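Local atomic coordinates of 3-carboxy-cis,cis-muconate cycloisomerase (Acinetobacter calcoaceticus, PDB entry 1Q5N), a protein that is a cycloisomerase belonging to the fumarase/aspartase-like lyase superfamily, whose members are largely helical and assemble as homotetramers. Residues S10-Q14 with G340-R344; E268-P272 with R287-A292. Residue numbers count along the deposited sequence, not the author numbering.

How the contacts relate
Two successive helices connect these contacts. Helix 290-311 begins within contact 2, and helix 323-351 supplies the 340-344 half of contact 1. The contact centres lie about 15 Å apart, yet the two meet directly: Arg344 CB packs 4.1 Å from Ala291 CB, between a side chain that binds the end of helix 9-12 and the first turn of helix 290-311. In sequence, both segments of contact 2 fall between the two halves of contact 1. Both touch the second subunit, and contact 2 also reaches the third. Contact 2 contains the end of the superfamily's signature sequence, Arg287-Pro289, which in relatives belongs to a mobile active-site loop.

Contact 1. Residues S10-Q14 with G340-R344; sequences SLFYQ and GALER
The end of the short helix 9-12 sits across helix 323-351, with Tyr13 CA 4.0 Å from Gly340 CA. Ser10 to Phe12 are helical; Tyr13 is the first residue to leave (phi/psi -106/-173), and Gln14 is extended (-124/128). Residues 340-344 are helical throughout. Gly340 permits the close approach: an ideal CB there would lie 1.8 Å from Phe12 O, whereas its CA instead makes a CA-H...O contact with Phe12 O (3.4 Å, 170° at H). Arg344, with chi1 m and chi2 and chi3 t, carries its guanidinium to the carbonyls. Its NH2 donates to Ser10 O (2.9 Å) and to Tyr13 O (3.1 Å, 158°). Its NH1 bonds weakly to Tyr13 O (3.4 Å) and to Gly340 O (2.6 Å, 124°), the latter also accepting Arg344 N at 3.2 Å. Leu11 O lies over the guanidinium face, 3.1 Å from Arg344 NH2 at a poor angle, and is satisfied by Ser294 OG. Gln14 OE1 caps Val17 N as the N-cap of the next helix, while its NE2 bonds Asp16. Tyr13 OH is bonded to Glu333, and Ser10 OG to Ala72 O of the second subunit. An arginine collecting carbonyls at a helix C-terminus thus fastens the N-terminal segment to one of the long helices of the superfamily's central bundle.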
ATOM      1  N   SER A  10     -21.423  -5.356 -11.190  1.00 45.36           N
ATOM      2  CA  SER A  10     -21.809  -6.691 -11.607  1.00 47.02           C
ATOM      3  C   SER A  10     -20.608  -7.615 -11.756  1.00 46.21           C
ATOM      4  O   SER A  10     -20.677  -8.834 -11.566  1.00 45.64           O
ATOM      5  CB  SER A  10     -22.553  -6.571 -12.935  1.00 50.85           C
ATOM      6  OG  SER A  10     -22.696  -7.853 -13.527  1.00 57.23           O
ATOM      7  N   LEU A  11     -19.494  -7.000 -12.099  1.00 44.61           N
ATOM      8  CA  LEU A  11     -18.244  -7.711 -12.291  1.00 42.85           C
ATOM      9  C   LEU A  11     -17.492  -8.054 -10.980  1.00 40.60           C
ATOM     10  O   LEU A  11     -17.014  -9.157 -10.816  1.00 38.97           O
ATOM     11  CB  LEU A  11     -17.338  -6.828 -13.129  1.00 44.99           C
ATOM     12  CG  LEU A  11     -16.831  -7.378 -14.437  1.00 46.34           C
ATOM     13  CD1 LEU A  11     -15.850  -6.390 -14.978  1.00 46.02           C
ATOM     14  CD2 LEU A  11     -16.204  -8.752 -14.207  1.00 47.43           C
ATOM     15  N   PHE A  12     -17.416  -7.091 -10.053  1.00 36.84           N
ATOM     16  CA  PHE A  12     -16.640  -7.246  -8.839  1.00 34.35           C
ATOM     17  C   PHE A  12     -17.358  -7.384  -7.498  1.00 34.20           C
ATOM     18  O   PHE A  12     -16.798  -7.943  -6.572  1.00 32.81           O
ATOM     19  CB  PHE A  12     -15.678  -6.064  -8.726  1.00 32.16           C
ATOM     20  CG  PHE A  12     -14.837  -5.843  -9.948  1.00 32.44           C
ATOM     21  CD1 PHE A  12     -13.869  -6.784 -10.326  1.00 31.20           C
ATOM     22  CD2 PHE A  12     -14.965  -4.660 -10.692  1.00 31.70           C
ATOM     23  CE1 PHE A  12     -13.037  -6.557 -11.458  1.00 32.90           C
ATOM     24  CE2 PHE A  12     -14.145  -4.412 -11.811  1.00 32.66           C
ATOM     25  CZ  PHE A  12     -13.162  -5.356 -12.192  1.00 32.38           C
ATOM     26  N   TYR A  13     -18.586  -6.901  -7.381  1.00 34.23           N
ATOM     27  CA  TYR A  13     -19.198  -6.955  -6.069  1.00 36.91           C
ATOM     28  C   TYR A  13     -20.258  -7.996  -5.934  1.00 37.86           C
ATOM     29  O   TYR A  13     -20.438  -8.828  -6.804  1.00 38.78           O
ATOM     30  CB  TYR A  13     -19.755  -5.597  -5.687  1.00 35.61           C
ATOM     31  CG  TYR A  13     -18.786  -4.448  -5.906  1.00 35.44           C
ATOM     32  CD1 TYR A  13     -17.437  -4.551  -5.528  1.00 34.83           C
ATOM     33  CD2 TYR A  13     -19.225  -3.238  -6.446  1.00 36.77           C
ATOM     34  CE1 TYR A  13     -16.553  -3.495  -5.689  1.00 33.38           C
ATOM     35  CE2 TYR A  13     -18.342  -2.149  -6.603  1.00 38.78           C
ATOM     36  CZ  TYR A  13     -16.992  -2.294  -6.227  1.00 37.86           C
ATOM     37  OH  TYR A  13     -16.093  -1.253  -6.459  1.00 40.19           O
ATOM     38  N   GLN A  14     -20.926  -7.973  -4.806  1.00 37.66           N
ATOM     39  CA  GLN A  14     -21.971  -8.933  -4.538  1.00 38.93           C
ATOM     40  C   GLN A  14     -23.196  -8.076  -4.243  1.00 39.82           C
ATOM     41  O   GLN A  14     -23.140  -7.165  -3.411  1.00 39.66           O
ATOM     42  CB  GLN A  14     -21.555  -9.804  -3.361  1.00 38.45           C
ATOM     43  CG  GLN A  14     -22.358 -11.083  -3.180  1.00 39.60           C
ATOM     44  CD  GLN A  14     -23.688 -10.845  -2.478  1.00 42.27           C
ATOM     45  OE1 GLN A  14     -23.825  -9.927  -1.669  1.00 43.00           O
ATOM     46  NE2 GLN A  14     -24.673 -11.685  -2.776  1.00 43.53           N
ATOM     47  N   GLY A 340     -17.914 -10.133  -3.174  1.00 27.05           N
ATOM     48  CA  GLY A 340     -17.885 -10.433  -4.612  1.00 27.01           C
ATOM     49  C   GLY A 340     -16.922 -11.589  -4.938  1.00 27.18           C
ATOM     50  O   GLY A 340     -17.237 -12.518  -5.691  1.00 28.56           O
ATOM     51  N   ALA A 341     -15.746 -11.580  -4.332  1.00 25.96           N
ATOM     52  CA  ALA A 341     -14.778 -12.640  -4.623  1.00 27.62           C
ATOM     53  C   ALA A 341     -15.284 -13.991  -4.093  1.00 28.84           C
ATOM     54  O   ALA A 341     -15.067 -15.022  -4.715  1.00 30.14           O
ATOM     55  CB  ALA A 341     -13.353 -12.292  -3.995  1.00 22.53           C
ATOM     56  N   LEU A 342     -15.938 -13.978  -2.937  1.00 30.17           N
ATOM     57  CA  LEU A 342     -16.496 -15.202  -2.347  1.00 31.69           C
ATOM     58  C   LEU A 342     -17.608 -15.734  -3.229  1.00 32.81           C
ATOM     59  O   LEU A 342     -17.699 -16.937  -3.465  1.00 32.88           O
ATOM     60  CB  LEU A 342     -17.071 -14.912  -0.961  1.00 28.68           C
ATOM     61  CG  LEU A 342     -16.015 -14.827   0.092  1.00 27.06           C
ATOM     62  CD1 LEU A 342     -16.613 -14.295   1.369  1.00 27.26           C
ATOM     63  CD2 LEU A 342     -15.453 -16.229   0.264  1.00 27.92           C
ATOM     64  N   GLU A 343     -18.458 -14.843  -3.721  1.00 32.89           N
ATOM     65  CA  GLU A 343     -19.533 -15.324  -4.555  1.00 35.76           C
ATOM     66  C   GLU A 343     -19.011 -16.039  -5.834  1.00 36.47           C
ATOM     67  O   GLU A 343     -19.529 -17.091  -6.194  1.00 36.17           O
ATOM     68  CB  GLU A 343     -20.480 -14.175  -4.927  1.00 38.93           C
ATOM     69  CG  GLU A 343     -21.372 -14.487  -6.103  1.00 45.96           C
ATOM     70  CD  GLU A 343     -22.478 -13.477  -6.237  1.00 52.51           C
ATOM     71  OE1 GLU A 343     -23.531 -13.670  -5.571  1.00 55.96           O
ATOM     72  OE2 GLU A 343     -22.284 -12.477  -6.981  1.00 55.73           O
ATOM     73  N   ARG A 344     -18.026 -15.468  -6.537  1.00 35.76           N
ATOM     74  CA  ARG A 344     -17.494 -16.129  -7.722  1.00 34.50           C
ATOM     75  C   ARG A 344     -16.733 -17.428  -7.353  1.00 34.38           C
ATOM     76  O   ARG A 344     -16.843 -18.445  -8.040  1.00 33.99           O
ATOM     77  CB  ARG A 344     -16.638 -15.147  -8.487  1.00 35.38           C
ATOM     78  CG  ARG A 344     -17.558 -14.277  -9.276  1.00 38.91           C
ATOM     79  CD  ARG A 344     -16.957 -12.992  -9.550  1.00 42.97           C
ATOM     80  NE  ARG A 344     -17.999 -12.021  -9.863  1.00 49.80           N
ATOM     81  CZ  ARG A 344     -18.485 -11.132  -8.985  1.00 50.66           C
ATOM     82  NH1 ARG A 344     -18.030 -11.073  -7.738  1.00 48.87           N
ATOM     83  NH2 ARG A 344     -19.444 -10.295  -9.363  1.00 54.01           N
TER

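Contact 2. Residues E268-P272 with R287-A292; sequences EVFEP and RNPVAA
Residues 269-270 form a short strand, antiparallel to 353-354, from which the chain runs on extended through Glu271 (phi/psi -71/150). Glu271 CA is 6.3 Å from Pro289 CA, the N-cap position of helix 290-311. Hydrogen bonds across the segments converge on the Glu271 carboxylate, whose side chain has chi1 m and chi2 t. Ala291 N donates to Glu271 OE1 (2.8 Å, 168°) and Ala292 N to Glu271 OE2 (2.9 Å, 141°); Trp258 NE1 also donates to OE2. Val290 N, 3.2 Å from Glu271 OE1, has a poor angle to it and bonds Asn288 O instead (2.8 Å), closing an inverse gamma turn centred on Pro289. Close packing accompanies these bonds: Glu271 OE2 is 3.3 Å from Pro289 CA, and Ala291 CB is 3.4 Å from Glu271 OE1. Arg287, poorly ordered, makes contacts without hydrogen bonds to 268-272: Glu271 O lies over one face of its guanidinium, and Arg287 NH1 is 3.6 Å from Phe270 CD2; its salt bridge is to Glu353, outside the segments. Trp157 of the third subunit packs on Pro289. A glutamate carboxylate receiving two first-turn amides is typical of anion recognition at a helix N-terminus, here just after the superfamily's signature sequence.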
ATOM      1  N   GLU A 268      -6.500 -29.063 -16.811  1.00 32.37           N
ATOM      2  CA  GLU A 268      -6.876 -30.083 -15.850  1.00 33.09           C
ATOM      3  C   GLU A 268      -8.188 -29.797 -15.104  1.00 34.63           C
ATOM      4  O   GLU A 268      -8.859 -30.704 -14.633  1.00 32.54           O
ATOM      5  CB  GLU A 268      -5.736 -30.270 -14.845  1.00 31.69           C
ATOM      6  CG  GLU A 268      -4.422 -30.747 -15.455  1.00 28.57           C
ATOM      7  CD  GLU A 268      -3.309 -30.816 -14.422  1.00 30.59           C
ATOM      8  OE1 GLU A 268      -3.373 -30.086 -13.407  1.00 31.11           O
ATOM      9  OE2 GLU A 268      -2.363 -31.594 -14.613  1.00 30.32           O
ATOM     10  N   VAL A 269      -8.538 -28.516 -15.011  1.00 36.97           N
ATOM     11  CA  VAL A 269      -9.718 -28.095 -14.283  1.00 37.47           C
ATOM     12  C   VAL A 269     -10.236 -26.872 -14.984  1.00 38.45           C
ATOM     13  O   VAL A 269      -9.441 -26.063 -15.466  1.00 40.55           O
ATOM     14  CB  VAL A 269      -9.359 -27.700 -12.839  1.00 37.56           C
ATOM     15  CG1 VAL A 269     -10.526 -27.085 -12.215  1.00 40.16           C
ATOM     16  CG2 VAL A 269      -8.934 -28.926 -12.015  1.00 37.43           C
ATOM     17  N   PHE A 270     -11.557 -26.731 -15.053  1.00 38.62           N
ATOM     18  CA  PHE A 270     -12.178 -25.587 -15.717  1.00 38.33           C
ATOM     19  C   PHE A 270     -13.281 -24.937 -14.923  1.00 38.27           C
ATOM     20  O   PHE A 270     -14.003 -25.581 -14.162  1.00 37.55           O
ATOM     21  CB  PHE A 270     -12.789 -25.978 -17.045  1.00 39.35           C
ATOM     22  CG  PHE A 270     -11.792 -26.421 -18.040  1.00 43.53           C
ATOM     23  CD1 PHE A 270     -11.320 -27.738 -18.037  1.00 44.88           C
ATOM     24  CD2 PHE A 270     -11.306 -25.530 -18.992  1.00 44.06           C
ATOM     25  CE1 PHE A 270     -10.355 -28.157 -18.952  1.00 44.87           C
ATOM     26  CE2 PHE A 270     -10.341 -25.941 -19.913  1.00 44.69           C
ATOM     27  CZ  PHE A 270      -9.876 -27.263 -19.893  1.00 44.53           C
ATOM     28  N   GLU A 271     -13.426 -23.645 -15.149  1.00 37.03           N
ATOM     29  CA  GLU A 271     -14.475 -22.894 -14.530  1.00 36.13           C
ATOM     30  C   GLU A 271     -15.766 -23.350 -15.197  1.00 36.19           C
ATOM     31  O   GLU A 271     -15.752 -23.740 -16.332  1.00 33.67           O
ATOM     32  CB  GLU A 271     -14.305 -21.400 -14.811  1.00 34.33           C
ATOM     33  CG  GLU A 271     -13.405 -20.680 -13.855  1.00 31.49           C
ATOM     34  CD  GLU A 271     -13.357 -19.158 -14.083  1.00 32.38           C
ATOM     35  OE1 GLU A 271     -14.294 -18.577 -14.708  1.00 32.12           O
ATOM     36  OE2 GLU A 271     -12.382 -18.533 -13.603  1.00 30.87           O
ATOM     37  N   PRO A 272     -16.894 -23.320 -14.461  1.00 39.20           N
ATOM     38  CA  PRO A 272     -18.157 -23.732 -15.094  1.00 42.28           C
ATOM     39  C   PRO A 272     -18.458 -22.737 -16.215  1.00 46.52           C
ATOM     40  O   PRO A 272     -18.140 -21.551 -16.138  1.00 46.59           O
ATOM     41  CB  PRO A 272     -19.182 -23.680 -13.944  1.00 40.85           C
ATOM     42  CG  PRO A 272     -18.500 -22.699 -12.892  1.00 40.06           C
ATOM     43  CD  PRO A 272     -17.053 -23.035 -13.015  1.00 36.74           C
ATOM     44  N   ARG A 287     -12.986 -20.426 -24.055  1.00 59.62           N
ATOM     45  CA  ARG A 287     -13.017 -20.777 -22.612  1.00 59.47           C
ATOM     46  C   ARG A 287     -12.192 -19.856 -21.671  1.00 56.31           C
ATOM     47  O   ARG A 287     -11.120 -20.248 -21.225  1.00 57.62           O
ATOM     48  CB  ARG A 287     -12.552 -22.242 -22.417  1.00 62.54           C
ATOM     49  CG  ARG A 287     -13.683 -23.235 -22.052  1.00 67.73           C
ATOM     50  CD  ARG A 287     -14.256 -22.867 -20.664  1.00 71.95           C
ATOM     51  NE  ARG A 287     -15.428 -23.632 -20.210  1.00 74.18           N
ATOM     52  CZ  ARG A 287     -15.519 -24.963 -20.172  1.00 75.57           C
ATOM     53  NH1 ARG A 287     -14.513 -25.737 -20.583  1.00 75.49           N
ATOM     54  NH2 ARG A 287     -16.607 -25.526 -19.657  1.00 76.08           N
ATOM     55  N   ASN A 288     -12.689 -18.660 -21.338  1.00 51.53           N
ATOM     56  CA  ASN A 288     -11.935 -17.733 -20.460  1.00 48.58           C
ATOM     57  C   ASN A 288     -12.225 -17.826 -18.944  1.00 44.50           C
ATOM     58  O   ASN A 288     -13.362 -18.008 -18.530  1.00 42.36           O
ATOM     59  CB  ASN A 288     -12.149 -16.284 -20.901  1.00 50.23           C
ATOM     60  CG  ASN A 288     -11.404 -15.948 -22.202  1.00 52.75           C
ATOM     61  OD1 ASN A 288     -10.518 -16.699 -22.662  1.00 52.30           O
ATOM     62  ND2 ASN A 288     -11.753 -14.807 -22.791  1.00 53.37           N
ATOM     63  N   PRO A 289     -11.200 -17.663 -18.105  1.00 40.42           N
ATOM     64  CA  PRO A 289     -11.429 -17.758 -16.657  1.00 37.74           C
ATOM     65  C   PRO A 289     -11.979 -16.422 -16.128  1.00 36.74           C
ATOM     66  O   PRO A 289     -11.308 -15.658 -15.436  1.00 36.74           O
ATOM     67  CB  PRO A 289     -10.047 -18.090 -16.105  1.00 37.01           C
ATOM     68  CG  PRO A 289      -9.158 -18.262 -17.323  1.00 37.61           C
ATOM     69  CD  PRO A 289      -9.783 -17.434 -18.383  1.00 38.29           C
ATOM     70  N   VAL A 290     -13.225 -16.153 -16.471  1.00 36.17           N
ATOM     71  CA  VAL A 290     -13.884 -14.940 -16.053  1.00 35.90           C
ATOM     72  C   VAL A 290     -13.955 -14.791 -14.538  1.00 34.24           C
ATOM     73  O   VAL A 290     -13.786 -13.700 -14.020  1.00 33.96           O
ATOM     74  CB  VAL A 290     -15.304 -14.894 -16.668  1.00 36.83           C
ATOM     75  CG1 VAL A 290     -16.064 -13.711 -16.159  1.00 35.72           C
ATOM     76  CG2 VAL A 290     -15.180 -14.796 -18.178  1.00 37.47           C
ATOM     77  N   ALA A 291     -14.177 -15.880 -13.821  1.00 32.05           N
ATOM     78  CA  ALA A 291     -14.301 -15.733 -12.390  1.00 32.63           C
ATOM     79  C   ALA A 291     -12.924 -15.430 -11.765  1.00 32.01           C
ATOM     80  O   ALA A 291     -12.807 -14.650 -10.794  1.00 29.98           O
ATOM     81  CB  ALA A 291     -14.925 -16.992 -11.774  1.00 31.04           C
ATOM     82  N   ALA A 292     -11.886 -16.032 -12.328  1.00 30.08           N
ATOM     83  CA  ALA A 292     -10.552 -15.813 -11.766  1.00 29.09           C
ATOM     84  C   ALA A 292     -10.134 -14.340 -11.938  1.00 28.52           C
ATOM     85  O   ALA A 292      -9.561 -13.746 -11.018  1.00 27.55           O
ATOM     86  CB  ALA A 292      -9.520 -16.767 -12.446  1.00 27.14           C
TER